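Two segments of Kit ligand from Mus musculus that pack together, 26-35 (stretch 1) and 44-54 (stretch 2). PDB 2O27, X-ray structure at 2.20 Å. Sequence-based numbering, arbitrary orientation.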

# COMPACT_ATOMS: atom_id res chain seq x y z
N ILE A 26 -8.87 1.40 0.45
CA ILE A 26 -9.12 2.02 -0.83
C ILE A 26 -10.53 2.57 -0.82
O ILE A 26 -11.50 1.82 -0.67
N THR A 27 -10.63 3.88 -0.99
CA THR A 27 -11.90 4.58 -1.00
C THR A 27 -12.71 4.42 -2.28
O THR A 27 -12.20 4.66 -3.37
N LEU A 28 -13.97 4.05 -2.12
CA LEU A 28 -14.90 3.84 -3.23
C LEU A 28 -16.32 4.34 -2.86
O LEU A 28 -16.83 4.03 -1.77
N ASN A 29 -16.92 5.13 -3.73
CA ASN A 29 -18.28 5.60 -3.50
C ASN A 29 -19.08 4.42 -4.04
O ASN A 29 -19.27 4.25 -5.24
N TYR A 30 -19.49 3.58 -3.10
CA TYR A 30 -20.19 2.35 -3.37
C TYR A 30 -21.64 2.62 -3.73
O TYR A 30 -22.32 3.40 -3.04
N VAL A 31 -22.11 2.01 -4.81
CA VAL A 31 -23.49 2.17 -5.27
C VAL A 31 -24.34 1.08 -4.61
O VAL A 31 -24.29 -0.08 -5.00
N ALA A 32 -25.13 1.47 -3.61
CA ALA A 32 -25.99 0.56 -2.87
C ALA A 32 -26.89 -0.34 -3.71
O ALA A 32 -27.50 0.11 -4.67
N GLY A 33 -26.99 -1.60 -3.32
CA GLY A 33 -27.85 -2.52 -4.04
C GLY A 33 -27.11 -3.27 -5.12
O GLY A 33 -27.68 -4.13 -5.80
N MET A 34 -25.84 -2.95 -5.27
CA MET A 34 -25.04 -3.61 -6.28
C MET A 34 -25.01 -5.11 -6.01
O MET A 34 -24.83 -5.91 -6.93
N ASP A 35 -25.18 -5.49 -4.76
CA ASP A 35 -25.14 -6.91 -4.43
C ASP A 35 -26.47 -7.65 -4.58
O ASP A 35 -26.49 -8.88 -4.58
N ARG A 44 -23.54 1.04 -14.73
CA ARG A 44 -23.02 2.29 -15.24
C ARG A 44 -22.41 3.16 -14.15
O ARG A 44 -21.28 3.67 -14.30
N ASP A 45 -23.15 3.35 -13.07
CA ASP A 45 -22.66 4.16 -11.98
C ASP A 45 -21.44 3.51 -11.34
O ASP A 45 -20.46 4.19 -11.07
N MET A 46 -21.49 2.20 -11.13
CA MET A 46 -20.37 1.50 -10.50
C MET A 46 -19.08 1.55 -11.32
O MET A 46 -17.98 1.66 -10.76
N VAL A 47 -19.24 1.46 -12.63
CA VAL A 47 -18.09 1.50 -13.51
C VAL A 47 -17.50 2.91 -13.42
O VAL A 47 -16.28 3.09 -13.43
N ILE A 48 -18.35 3.92 -13.29
CA ILE A 48 -17.87 5.29 -13.18
C ILE A 48 -17.12 5.44 -11.85
O ILE A 48 -16.04 6.04 -11.81
N GLN A 49 -17.67 4.87 -10.77
CA GLN A 49 -17.05 4.94 -9.44
C GLN A 49 -15.70 4.20 -9.39
O GLN A 49 -14.76 4.64 -8.75
N LEU A 50 -15.61 3.06 -10.06
CA LEU A 50 -14.37 2.32 -10.04
C LEU A 50 -13.31 3.15 -10.75
O LEU A 50 -12.18 3.23 -10.29
N SER A 51 -13.70 3.77 -11.86
CA SER A 51 -12.81 4.61 -12.64
C SER A 51 -12.23 5.71 -11.74
O SER A 51 -11.02 5.92 -11.73
N LEU A 52 -13.08 6.41 -10.99
CA LEU A 52 -12.61 7.44 -10.07
C LEU A 52 -11.63 6.85 -9.04
O LEU A 52 -10.55 7.39 -8.86
N SER A 53 -12.01 5.75 -8.37
CA SER A 53 -11.12 5.13 -7.38
C SER A 53 -9.77 4.72 -7.98
O SER A 53 -8.74 4.90 -7.36
N LEU A 54 -9.78 4.17 -9.19
CA LEU A 54 -8.54 3.75 -9.82
C LEU A 54 -7.68 4.98 -10.09
O LEU A 54 -6.48 4.96 -9.85

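Strand 26-30 runs nearly antiparallel to helix 44-54, with axes 158° apart and 7.7 Å at closest approach, and the following loop continues the contact. Together the two stretches bury 502 Å². On the helix, Asp-45, Gln-49, Leu-52 and Ser-53 direct their CA-to-CB bonds toward the strand, a spacing of three to four residues that brings successive turns onto the same face.

Ser-53 sits where the backbones come close, with CA of Ser-53 5.8 Å from CA of Leu-28. Its chi1 is m (-72°), which places the hydroxyl against the strand, and OG of Ser-53 donates a short hydrogen bond of 2.6 Å to the carbonyl O of Thr-27. The side chain of Thr-27 itself leaves sideways and takes no part; only its backbone is engaged. OG of Ser-53 also lies 3.4 Å from CA of Leu-28, so the serine is closely fitted to the strand.

Leu-28 also leaves its backbone sideways, but its t, p rotamer (174°, 67°) brings the end of the side chain nearer the helix. CD1 of Leu-28 reaches 3.6 Å from the carbonyl O of Gln-49. Leu-50 directs its CA-to-CB bond away, but with its m, t rotamer its end comes nearer the strand, where CD2 of Leu-50 meets CD1 of Leu-28 at 4.0 Å. CD2 of Leu-28 lies 4.5 Å from CE of Met-46.

Met-46 has the largest covered area of the contact, 94 Å². Its chi1 of -96° falls between wells, while chi2 and chi3 are both m, folding the chain into a compact curve along the strand and loop rather than extending it. CG of Met-46 packs 3.8 Å from CB of Val-31 and 4.4 Å from CG of Met-34, and SD of Met-46 lies 5.4 Å from the ring centroid of Tyr-30, in an oblique position 36° off the ring normal. The CA-to-CB bond of Tyr-30 itself points away from the helix. Val-31, chi1 t, points toward it, and CG2 of Val-31 lies 3.7 Å from CB of Asp-45 and 4.1 Å from CG of Gln-49. A type II turn runs from Val-31 to Met-34, and the CA-to-CB bond of Met-34 also points toward the helix.

Gln-49 and Asn-29 form the second polar link. In Gln-49, chi1 m (-68°) places CG of Gln-49 3.0 Å from the carbonyl O of Asn-29, and chi2 m with chi3 -42° then carries OE1 of Gln-49 to a 3.1 Å hydrogen bond from ND2 of Asn-29. Asn-29, chi1 m (-59°), leaves the backbone sideways, and its ND2 meets the helix at Gln-49; its OD1 is bonded elsewhere in the structure.

Water 1 bridges the two residues. It accepts from N of Asn-29 at 2.7 Å and donates to both O and OE1 of Gln-49, each at 3.0 Å, thereby joining the strand backbone to the helix backbone and to the same side-chain oxygen that Asn-29 engages.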

# COMPACT_ATOMS: atom_id res chain seq x y z
CB ILE A 26 -8.97 1.04 -1.99
CG1 ILE A 26 -7.52 0.52 -2.04
CG2 ILE A 26 -9.38 1.72 -3.29
CD1 ILE A 26 -7.36 -0.67 -2.92
CB THR A 27 -11.68 6.09 -0.74
OG1 THR A 27 -11.12 6.26 0.56
CG2 THR A 27 -13.01 6.85 -0.79
CB LEU A 28 -14.95 2.35 -3.58
CG LEU A 28 -15.95 1.84 -4.62
CD1 LEU A 28 -15.63 2.37 -6.03
CD2 LEU A 28 -15.92 0.31 -4.60
CB ASN A 29 -18.54 6.89 -4.29
CG ASN A 29 -17.58 7.99 -3.89
OD1 ASN A 29 -17.31 8.20 -2.70
ND2 ASN A 29 -17.05 8.70 -4.87
CB TYR A 30 -20.07 1.46 -2.13
CG TYR A 30 -20.58 0.04 -2.30
CD1 TYR A 30 -19.81 -0.94 -2.92
CD2 TYR A 30 -21.84 -0.33 -1.81
CE1 TYR A 30 -20.27 -2.25 -3.06
CE2 TYR A 30 -22.32 -1.63 -1.94
CZ TYR A 30 -21.53 -2.58 -2.57
OH TYR A 30 -21.99 -3.86 -2.69
CB VAL A 31 -23.58 2.05 -6.82
CG1 VAL A 31 -25.03 2.04 -7.27
CG2 VAL A 31 -22.81 3.21 -7.48
CB ALA A 32 -26.84 1.34 -1.88
CB MET A 34 -23.62 -3.08 -6.27
CG MET A 34 -22.70 -3.97 -7.06
SD MET A 34 -21.11 -4.15 -6.29
CE MET A 34 -20.18 -4.81 -7.67
CB ASP A 35 -24.55 -7.13 -3.02
CG ASP A 35 -25.04 -6.12 -2.00
OD1 ASP A 35 -24.50 -6.11 -0.88
OD2 ASP A 35 -25.96 -5.34 -2.30
CB ARG A 44 -24.13 3.05 -15.98
CG ARG A 44 -23.68 4.34 -16.63
CD ARG A 44 -24.15 5.52 -15.81
NE ARG A 44 -23.81 6.83 -16.37
CZ ARG A 44 -24.07 7.97 -15.73
NH1 ARG A 44 -24.66 7.92 -14.54
NH2 ARG A 44 -23.72 9.14 -16.24
CB ASP A 45 -23.74 4.35 -10.92
CG ASP A 45 -24.84 5.28 -11.38
OD1 ASP A 45 -24.54 6.27 -12.06
OD2 ASP A 45 -26.02 5.05 -11.06
CB MET A 46 -20.72 0.05 -10.21
CG MET A 46 -21.20 -0.19 -8.76
SD MET A 46 -19.97 0.28 -7.49
CE MET A 46 -18.60 -0.67 -8.03
CB VAL A 47 -18.51 1.11 -14.96
CG1 VAL A 47 -19.07 2.31 -15.70
CG2 VAL A 47 -17.37 0.47 -15.67
CB ILE A 48 -19.05 6.31 -13.29
CG1 ILE A 48 -19.48 6.45 -14.75
CG2 ILE A 48 -18.65 7.66 -12.73
CD1 ILE A 48 -20.74 7.35 -14.96
CB GLN A 49 -17.99 4.37 -8.38
CG GLN A 49 -19.25 5.19 -8.11
CD GLN A 49 -18.96 6.69 -7.96
OE1 GLN A 49 -17.99 7.09 -7.32
NE2 GLN A 49 -19.82 7.51 -8.56
CB LEU A 50 -14.54 0.96 -10.73
CG LEU A 50 -15.37 -0.00 -9.88
CD1 LEU A 50 -15.80 -1.24 -10.70
CD2 LEU A 50 -14.53 -0.40 -8.64
CB SER A 51 -13.59 5.22 -13.81
OG SER A 51 -12.77 6.06 -14.60
CB LEU A 52 -13.78 8.10 -9.33
CG LEU A 52 -14.86 8.93 -10.05
CD1 LEU A 52 -15.68 9.68 -8.99
CD2 LEU A 52 -14.23 9.92 -11.04
CB SER A 53 -11.77 3.90 -6.73
OG SER A 53 -12.82 4.28 -5.85
CB LEU A 54 -8.83 2.95 -11.10
CG LEU A 54 -9.41 1.53 -10.82
CD1 LEU A 54 -9.90 0.87 -12.14
CD2 LEU A 54 -8.33 0.65 -10.17
O HOH W 1 -15.61 5.69 -6.07